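Local coordinates for capsid protein (Infectious hypodermal and hematopoietic necrosis virus, PDB 3N7X) that forms the icosahedral shell of a shrimp densovirus, a parvovirus, from sixty copies of a beta-barrel subunit, and binds calcium, at residues H114-V119 with F289-E294; Y211-D216 with T231-W236. One frame throughout, in Å; residues are numbered along the deposited sequence.

Contact 1: residues H114-V119 with F289-E294; sequences HKAGVV and FFLHLE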
ATOM      1  N   HIS A 114      83.236  19.629 -18.725  1.00 24.38           N
ATOM      2  CA  HIS A 114      82.025  18.849 -18.546  1.00 24.98           C
ATOM      3  C   HIS A 114      81.785  17.914 -19.710  1.00 25.75           C
ATOM      4  O   HIS A 114      81.782  16.697 -19.555  1.00 28.43           O
ATOM      5  CB  HIS A 114      80.824  19.781 -18.380  1.00 24.08           C
ATOM      6  CG  HIS A 114      80.795  20.484 -17.061  1.00 26.55           C
ATOM      7  ND1 HIS A 114      80.467  19.843 -15.885  1.00 26.83           N
ATOM      8  CD2 HIS A 114      81.116  21.755 -16.719  1.00 27.52           C
ATOM      9  CE1 HIS A 114      80.590  20.687 -14.876  1.00 26.35           C
ATOM     10  NE2 HIS A 114      80.982  21.854 -15.354  1.00 26.92           N
ATOM     11  N   LYS A 115      81.607  18.491 -20.886  1.00 26.07           N
ATOM     12  CA  LYS A 115      81.325  17.709 -22.072  1.00 26.41           C
ATOM     13  C   LYS A 115      82.045  18.324 -23.269  1.00 26.02           C
ATOM     14  O   LYS A 115      82.296  19.528 -23.307  1.00 26.68           O
ATOM     15  CB  LYS A 115      79.812  17.709 -22.294  1.00 27.50           C
ATOM     16  CG  LYS A 115      79.298  16.768 -23.350  1.00 33.51           C
ATOM     17  CD  LYS A 115      77.781  16.905 -23.498  1.00 37.89           C
ATOM     18  CE  LYS A 115      77.238  15.951 -24.567  1.00 43.47           C
ATOM     19  NZ  LYS A 115      75.779  16.133 -24.853  1.00 45.55           N
ATOM     20  N   ALA A 116      82.396  17.490 -24.239  1.00 23.79           N
ATOM     21  CA  ALA A 116      83.064  17.959 -25.442  1.00 22.88           C
ATOM     22  C   ALA A 116      82.833  16.916 -26.521  1.00 23.45           C
ATOM     23  O   ALA A 116      82.509  15.764 -26.219  1.00 23.86           O
ATOM     24  CB  ALA A 116      84.550  18.139 -25.189  1.00 19.76           C
ATOM     25  N   GLY A 117      82.983  17.313 -27.779  1.00 23.07           N
ATOM     26  CA  GLY A 117      82.776  16.357 -28.846  1.00 22.17           C
ATOM     27  C   GLY A 117      82.817  16.924 -30.246  1.00 21.50           C
ATOM     28  O   GLY A 117      83.077  18.114 -30.455  1.00 21.69           O
ATOM     29  N   VAL A 118      82.548  16.052 -31.211  1.00 21.36           N
ATOM     30  CA  VAL A 118      82.551  16.420 -32.614  1.00 21.77           C
ATOM     31  C   VAL A 118      81.431  15.729 -33.345  1.00 20.93           C
ATOM     32  O   VAL A 118      80.927  14.686 -32.914  1.00 20.87           O
ATOM     33  CB  VAL A 118      83.844  15.975 -33.310  1.00 24.03           C
ATOM     34  CG1 VAL A 118      83.937  16.586 -34.701  1.00 23.54           C
ATOM     35  CG2 VAL A 118      85.019  16.377 -32.482  1.00 30.48           C
ATOM     36  N   VAL A 119      81.056  16.326 -34.463  1.00 18.98           N
ATOM     37  CA  VAL A 119      80.043  15.767 -35.328  1.00 20.26           C
ATOM     38  C   VAL A 119      80.595  15.950 -36.725  1.00 20.26           C
ATOM     39  O   VAL A 119      80.855  17.075 -37.147  1.00 20.55           O
ATOM     40  CB  VAL A 119      78.701  16.519 -35.243  1.00 19.72           C
ATOM     41  CG1 VAL A 119      77.686  15.849 -36.156  1.00 19.93           C
ATOM     42  CG2 VAL A 119      78.194  16.523 -33.825  1.00 21.50           C
ATOM     43  N   PHE A 289      83.038  21.146 -33.735  1.00 18.88           N
ATOM     44  CA  PHE A 289      83.551  20.872 -32.396  1.00 19.33           C
ATOM     45  C   PHE A 289      82.940  21.753 -31.331  1.00 20.03           C
ATOM     46  O   PHE A 289      82.574  22.898 -31.594  1.00 21.54           O
ATOM     47  CB  PHE A 289      85.061  21.114 -32.343  1.00 19.40           C
ATOM     48  CG  PHE A 289      85.870  20.147 -33.149  1.00 22.48           C
ATOM     49  CD1 PHE A 289      86.618  19.156 -32.519  1.00 22.86           C
ATOM     50  CD2 PHE A 289      85.915  20.242 -34.539  1.00 21.85           C
ATOM     51  CE1 PHE A 289      87.406  18.271 -33.261  1.00 22.70           C
ATOM     52  CE2 PHE A 289      86.696  19.364 -35.291  1.00 22.85           C
ATOM     53  CZ  PHE A 289      87.444  18.377 -34.650  1.00 22.88           C
ATOM     54  N   PHE A 290      82.868  21.225 -30.114  1.00 19.52           N
ATOM     55  CA  PHE A 290      82.355  21.992 -28.991  1.00 19.87           C
ATOM     56  C   PHE A 290      82.936  21.446 -27.689  1.00 20.29           C
ATOM     57  O   PHE A 290      83.237  20.253 -27.577  1.00 20.08           O
ATOM     58  CB  PHE A 290      80.825  21.927 -28.919  1.00 20.60           C
ATOM     59  CG  PHE A 290      80.305  20.635 -28.364  1.00 24.65           C
ATOM     60  CD1 PHE A 290      80.136  19.522 -29.189  1.00 25.87           C
ATOM     61  CD2 PHE A 290      80.056  20.505 -26.998  1.00 25.64           C
ATOM     62  CE1 PHE A 290      79.731  18.294 -28.662  1.00 25.05           C
ATOM     63  CE2 PHE A 290      79.651  19.281 -26.459  1.00 27.35           C
ATOM     64  CZ  PHE A 290      79.489  18.173 -27.296  1.00 26.74           C
ATOM     65  N   LEU A 291      83.093  22.331 -26.712  1.00 19.27           N
ATOM     66  CA  LEU A 291      83.595  21.952 -25.404  1.00 18.53           C
ATOM     67  C   LEU A 291      83.014  22.901 -24.366  1.00 19.57           C
ATOM     68  O   LEU A 291      82.987  24.119 -24.567  1.00 19.05           O
ATOM     69  CB  LEU A 291      85.122  22.000 -25.369  1.00 16.73           C
ATOM     70  CG  LEU A 291      85.731  21.645 -24.005  1.00 17.57           C
ATOM     71  CD1 LEU A 291      87.096  21.005 -24.195  1.00 15.08           C
ATOM     72  CD2 LEU A 291      85.826  22.897 -23.133  1.00 14.44           C
ATOM     73  N   HIS A 292      82.527  22.329 -23.268  1.00 21.47           N
ATOM     74  CA  HIS A 292      81.949  23.108 -22.181  1.00 23.66           C
ATOM     75  C   HIS A 292      82.949  23.155 -21.040  1.00 22.47           C
ATOM     76  O   HIS A 292      83.245  22.139 -20.407  1.00 20.84           O
ATOM     77  CB  HIS A 292      80.630  22.488 -21.706  1.00 27.68           C
ATOM     78  CG  HIS A 292      79.557  22.481 -22.752  1.00 37.09           C
ATOM     79  ND1 HIS A 292      79.141  23.626 -23.402  1.00 40.43           N
ATOM     80  CD2 HIS A 292      78.824  21.466 -23.274  1.00 40.14           C
ATOM     81  CE1 HIS A 292      78.201  23.318 -24.278  1.00 41.27           C
ATOM     82  NE2 HIS A 292      77.990  22.015 -24.221  1.00 41.99           N
ATOM     83  N   LEU A 293      83.470  24.351 -20.791  1.00 20.79           N
ATOM     84  CA  LEU A 293      84.455  24.557 -19.747  1.00 19.82           C
ATOM     85  C   LEU A 293      83.866  25.321 -18.572  1.00 20.68           C
ATOM     86  O   LEU A 293      83.010  26.191 -18.744  1.00 22.34           O
ATOM     87  CB  LEU A 293      85.633  25.343 -20.311  1.00 17.92           C
ATOM     88  CG  LEU A 293      86.845  25.497 -19.393  1.00 18.82           C
ATOM     89  CD1 LEU A 293      87.608  24.185 -19.331  1.00 16.31           C
ATOM     90  CD2 LEU A 293      87.744  26.596 -19.921  1.00 17.53           C
ATOM     91  N   GLU A 294      84.313  24.977 -17.371  1.00 20.00           N
ATOM     92  CA  GLU A 294      83.865  25.673 -16.177  1.00 20.20           C
ATOM     93  C   GLU A 294      85.133  26.143 -15.492  1.00 20.49           C
ATOM     94  O   GLU A 294      86.051  25.359 -15.243  1.00 21.20           O
ATOM     95  CB  GLU A 294      83.060  24.760 -15.247  1.00 18.97           C
ATOM     96  CG  GLU A 294      82.659  25.446 -13.941  1.00 20.76           C
ATOM     97  CD  GLU A 294      81.720  24.616 -13.067  1.00 22.33           C
ATOM     98  OE1 GLU A 294      81.666  23.376 -13.232  1.00 21.36           O
ATOM     99  OE2 GLU A 294      81.040  25.208 -12.198  1.00 22.07           O
TER
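The ring of Phe290 lies across the backbone of Ala116 and Gly117. Its CG sits between the backbone N and the carbonyl carbon (chi1 77°), and the end of the ring comes nearer the other strand than CB does. Gly117 N is above one ring face, off toward the rim, 3.5 Å from Phe290 CE1. Ala116 C lies over the same face, and Gly117 has no side chain to stand in the way. At the ring edge, Lys115 CG is 4.0 Å from Phe290 CE2, and the rest of the lysine chain runs on fully extended.

Residues 114-119 and 289-294 are antiparallel neighbours in what is probably the BIDG sheet of the parvovirus jelly roll, where strand 281-296 lies between 45-59 and 111-131. Gly117 and Phe290 form a hydrogen-bonded pair. Gly117 N donates to Phe290 O at 3.0 Å. In return, Phe290 N donates to Gly117 O at 3.1 Å. His292 N bonds to Lys115 O, and His114 N to His292 O. His292 CD2 is 4.0 Å from Lys115 CB, and its ND1 is hydrogen-bonded to Thr49 OG1 on strand 45-59.

At the Glu294 end of the segments, His114 NE2 donates to Glu294 OE1 at 2.7 Å. The oxygen lies near the ring plane, but the donor stands about 40° above the carboxylate plane. The other oxygen, Glu294 OE2, bonds to Ser45 OG, which gives the carboxylate a second hold.

On the sheet face away from Phe290, Ala116 CB meets Leu291 CG at 3.9 Å. Val118 CG1 sits over the centre of the Phe289 ring in a CH-pi contact, 3.9 Å from the centroid. Arg54 makes a cation-pi contact with that ring.

Contact 2: residues Y211-D216 with T231-W236; sequences YTIHGD and TFIPKW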
ATOM      1  N   TYR A 211      80.615  12.050 -31.836  1.00 17.91           N
ATOM      2  CA  TYR A 211      81.394  11.403 -30.794  1.00 18.17           C
ATOM      3  C   TYR A 211      81.599  12.440 -29.715  1.00 19.65           C
ATOM      4  O   TYR A 211      81.965  13.582 -30.001  1.00 19.41           O
ATOM      5  CB  TYR A 211      82.736  10.937 -31.357  1.00 17.44           C
ATOM      6  CG  TYR A 211      82.568  10.009 -32.539  1.00 20.34           C
ATOM      7  CD1 TYR A 211      82.193   8.674 -32.359  1.00 19.13           C
ATOM      8  CD2 TYR A 211      82.705  10.485 -33.845  1.00 20.08           C
ATOM      9  CE1 TYR A 211      81.952   7.839 -33.454  1.00 19.46           C
ATOM     10  CE2 TYR A 211      82.466   9.659 -34.944  1.00 21.53           C
ATOM     11  CZ  TYR A 211      82.089   8.341 -34.742  1.00 20.68           C
ATOM     12  OH  TYR A 211      81.833   7.538 -35.832  1.00 20.73           O
ATOM     13  N   THR A 212      81.336  12.054 -28.473  1.00 20.93           N
ATOM     14  CA  THR A 212      81.493  12.985 -27.369  1.00 22.83           C
ATOM     15  C   THR A 212      82.244  12.346 -26.217  1.00 22.58           C
ATOM     16  O   THR A 212      82.456  11.135 -26.181  1.00 23.98           O
ATOM     17  CB  THR A 212      80.127  13.468 -26.837  1.00 23.62           C
ATOM     18  OG1 THR A 212      79.460  12.375 -26.204  1.00 26.47           O
ATOM     19  CG2 THR A 212      79.258  13.986 -27.967  1.00 22.86           C
ATOM     20  N   ILE A 213      82.649  13.180 -25.273  1.00 21.83           N
ATOM     21  CA  ILE A 213      83.354  12.710 -24.102  1.00 21.21           C
ATOM     22  C   ILE A 213      82.907  13.567 -22.930  1.00 21.64           C
ATOM     23  O   ILE A 213      82.722  14.775 -23.069  1.00 21.37           O
ATOM     24  CB  ILE A 213      84.879  12.828 -24.290  1.00 21.46           C
ATOM     25  CG1 ILE A 213      85.594  12.409 -23.005  1.00 20.97           C
ATOM     26  CG2 ILE A 213      85.251  14.255 -24.672  1.00 20.43           C
ATOM     27  CD1 ILE A 213      87.095  12.276 -23.163  1.00 19.03           C
ATOM     28  N   HIS A 214      82.690  12.932 -21.788  1.00 22.43           N
ATOM     29  CA  HIS A 214      82.291  13.655 -20.591  1.00 23.84           C
ATOM     30  C   HIS A 214      83.470  13.566 -19.631  1.00 23.30           C
ATOM     31  O   HIS A 214      83.935  12.471 -19.310  1.00 22.44           O
ATOM     32  CB  HIS A 214      81.054  13.027 -19.946  1.00 27.21           C
ATOM     33  CG  HIS A 214      79.822  13.092 -20.798  1.00 33.89           C
ATOM     34  ND1 HIS A 214      79.606  12.246 -21.868  1.00 35.96           N
ATOM     35  CD2 HIS A 214      78.735  13.898 -20.731  1.00 34.95           C
ATOM     36  CE1 HIS A 214      78.439  12.527 -22.421  1.00 35.64           C
ATOM     37  NE2 HIS A 214      77.890  13.525 -21.751  1.00 35.60           N
ATOM     38  N   GLY A 215      83.960  14.716 -19.187  1.00 22.50           N
ATOM     39  CA  GLY A 215      85.090  14.720 -18.280  1.00 21.53           C
ATOM     40  C   GLY A 215      84.680  14.453 -16.848  1.00 22.11           C
ATOM     41  O   GLY A 215      83.532  14.679 -16.469  1.00 22.17           O
ATOM     42  N   ASP A 216      85.619  13.956 -16.049  1.00 22.18           N
ATOM     43  CA  ASP A 216      85.352  13.686 -14.647  1.00 21.04           C
ATOM     44  C   ASP A 216      85.271  15.044 -13.962  1.00 21.03           C
ATOM     45  O   ASP A 216      86.143  15.893 -14.154  1.00 20.42           O
ATOM     46  CB  ASP A 216      86.482  12.875 -14.035  1.00 20.46           C
ATOM     47  CG  ASP A 216      86.129  12.354 -12.669  1.00 23.01           C
ATOM     48  OD1 ASP A 216      85.767  11.162 -12.570  1.00 23.38           O
ATOM     49  OD2 ASP A 216      86.192  13.139 -11.697  1.00 22.73           O
ATOM     50  N   THR A 231      96.866  18.180 -23.601  1.00 26.03           N
ATOM     51  CA  THR A 231      96.358  18.063 -22.242  1.00 24.58           C
ATOM     52  C   THR A 231      95.034  17.308 -22.356  1.00 24.02           C
ATOM     53  O   THR A 231      94.131  17.718 -23.090  1.00 23.28           O
ATOM     54  CB  THR A 231      96.128  19.446 -21.609  1.00 25.04           C
ATOM     55  OG1 THR A 231      97.376  20.146 -21.531  1.00 25.82           O
ATOM     56  CG2 THR A 231      95.549  19.302 -20.211  1.00 24.36           C
ATOM     57  N   PHE A 232      94.929  16.196 -21.639  1.00 22.65           N
ATOM     58  CA  PHE A 232      93.737  15.364 -21.701  1.00 22.02           C
ATOM     59  C   PHE A 232      92.561  15.839 -20.863  1.00 21.98           C
ATOM     60  O   PHE A 232      92.731  16.335 -19.751  1.00 21.75           O
ATOM     61  CB  PHE A 232      94.063  13.927 -21.269  1.00 22.03           C
ATOM     62  CG  PHE A 232      95.144  13.263 -22.076  1.00 22.29           C
ATOM     63  CD1 PHE A 232      95.617  13.832 -23.257  1.00 22.72           C
ATOM     64  CD2 PHE A 232      95.677  12.048 -21.659  1.00 21.93           C
ATOM     65  CE1 PHE A 232      96.606  13.199 -24.011  1.00 22.93           C
ATOM     66  CE2 PHE A 232      96.665  11.406 -22.403  1.00 22.68           C
ATOM     67  CZ  PHE A 232      97.133  11.982 -23.584  1.00 23.36           C
ATOM     68  N   ILE A 233      91.362  15.687 -21.411  1.00 21.25           N
ATOM     69  CA  ILE A 233      90.159  16.024 -20.674  1.00 20.82           C
ATOM     70  C   ILE A 233      90.187  15.003 -19.535  1.00 20.32           C
ATOM     71  O   ILE A 233      90.334  13.804 -19.773  1.00 20.86           O
ATOM     72  CB  ILE A 233      88.916  15.831 -21.553  1.00 20.08           C
ATOM     73  CG1 ILE A 233      88.860  16.958 -22.590  1.00 19.66           C
ATOM     74  CG2 ILE A 233      87.665  15.791 -20.696  1.00 19.01           C
ATOM     75  CD1 ILE A 233      87.818  16.765 -23.671  1.00 18.32           C
ATOM     76  N   PRO A 234      90.066  15.464 -18.283  1.00 20.32           N
ATOM     77  CA  PRO A 234      90.097  14.575 -17.116  1.00 19.74           C
ATOM     78  C   PRO A 234      89.328  13.267 -17.230  1.00 20.31           C
ATOM     79  O   PRO A 234      88.104  13.253 -17.336  1.00 20.87           O
ATOM     80  CB  PRO A 234      89.576  15.467 -15.993  1.00 19.37           C
ATOM     81  CG  PRO A 234      90.091  16.810 -16.391  1.00 19.09           C
ATOM     82  CD  PRO A 234      89.767  16.847 -17.873  1.00 18.68           C
ATOM     83  N   LYS A 235      90.074  12.170 -17.203  1.00 20.64           N
ATOM     84  CA  LYS A 235      89.518  10.824 -17.276  1.00 22.09           C
ATOM     85  C   LYS A 235      90.456   9.935 -16.473  1.00 22.71           C
ATOM     86  O   LYS A 235      91.660  10.179 -16.442  1.00 23.39           O
ATOM     87  CB  LYS A 235      89.465  10.340 -18.725  1.00 24.21           C
ATOM     88  CG  LYS A 235      88.231  10.781 -19.499  1.00 26.79           C
ATOM     89  CD  LYS A 235      87.011  10.005 -19.030  1.00 30.35           C
ATOM     90  CE  LYS A 235      85.812  10.244 -19.921  1.00 30.03           C
ATOM     91  NZ  LYS A 235      84.632   9.495 -19.427  1.00 31.87           N
ATOM     92  N   TRP A 236      89.912   8.910 -15.825  1.00 22.97           N
ATOM     93  CA  TRP A 236      90.726   8.008 -15.017  1.00 22.20           C
ATOM     94  C   TRP A 236      90.432   6.561 -15.374  1.00 23.26           C
ATOM     95  O   TRP A 236      89.287   6.131 -15.313  1.00 25.85           O
ATOM     96  CB  TRP A 236      90.439   8.249 -13.532  1.00 21.47           C
ATOM     97  CG  TRP A 236      91.319   7.475 -12.603  1.00 21.40           C
ATOM     98  CD1 TRP A 236      91.208   6.153 -12.266  1.00 20.02           C
ATOM     99  CD2 TRP A 236      92.469   7.971 -11.908  1.00 20.85           C
ATOM    100  NE1 TRP A 236      92.220   5.796 -11.404  1.00 18.41           N
ATOM    101  CE2 TRP A 236      93.011   6.890 -11.168  1.00 19.82           C
ATOM    102  CE3 TRP A 236      93.100   9.223 -11.840  1.00 20.99           C
ATOM    103  CZ2 TRP A 236      94.155   7.024 -10.368  1.00 19.14           C
ATOM    104  CZ3 TRP A 236      94.242   9.357 -11.041  1.00 21.96           C
ATOM    105  CH2 TRP A 236      94.755   8.260 -10.317  1.00 19.48           C
TER
HETATM  106  O   HOH W   1      82.675  10.039 -21.648  1.00 18.02           O
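Ile213 and Ile233 make the tight part of this contact. Ile213 CG2 meets Ile233 CD1 at 3.7 Å, and the two side chains overlap while pointing opposite ways. Ile233 CG2, anti to its backbone N, reaches Gly215 CA at 3.7 Å. Both isoleucines are buried and also touch Ala116 on strand 111-131. One backbone bond pins the segments beside this apolar patch. Asp216 N donates to Pro234 O at 2.9 Å, nearly straight at 171°, although the donor is tilted 31° from the carbonyl plane. The Asp216 carboxylate turns elsewhere, to a salt bridge with Arg218.

The looser, wetter side belongs to Lys235 and the exposed His214. The lysine chain bends at chi2 (-73°). Lys235 CE is 3.8 Å from Ile213 CG1, and Lys235 CG is near Ile213 CD1, with the two chains running in opposite directions. A water accepts bonds from His214 N at 2.9 Å and from Lys235 NZ at 3.0 Å. The water thus bridges the ammonium group to the strand backbone. Residues 231-236 belong to the long loop before strand 264-268, consistent with the large GH loop of parvovirus jelly rolls, packed here on the end of strand 208-214, probably strand G.

In the fold
The two contacts share one antiparallel sheet. Strand 111-131 lies between strand 281-296, its partner in contact 1, and strand 208-214, which carries the first segment of contact 2. Their centres are about 9 Å apart. Probable backbone hydrogen bonds join them directly: Ala116 O to Ile213 N and Val118 N to Tyr211 O, each 2.8 Å. Contact 2 packs a loop on the far strand of the same run of three. The side chain of Phe289 is about 9 Å from a bound calcium ion and about 9 Å from that of Tyr55, a calcium ligand seen in a structure of this protein although none is bound by this chain here. Contact 2 lies away from the known calcium sites.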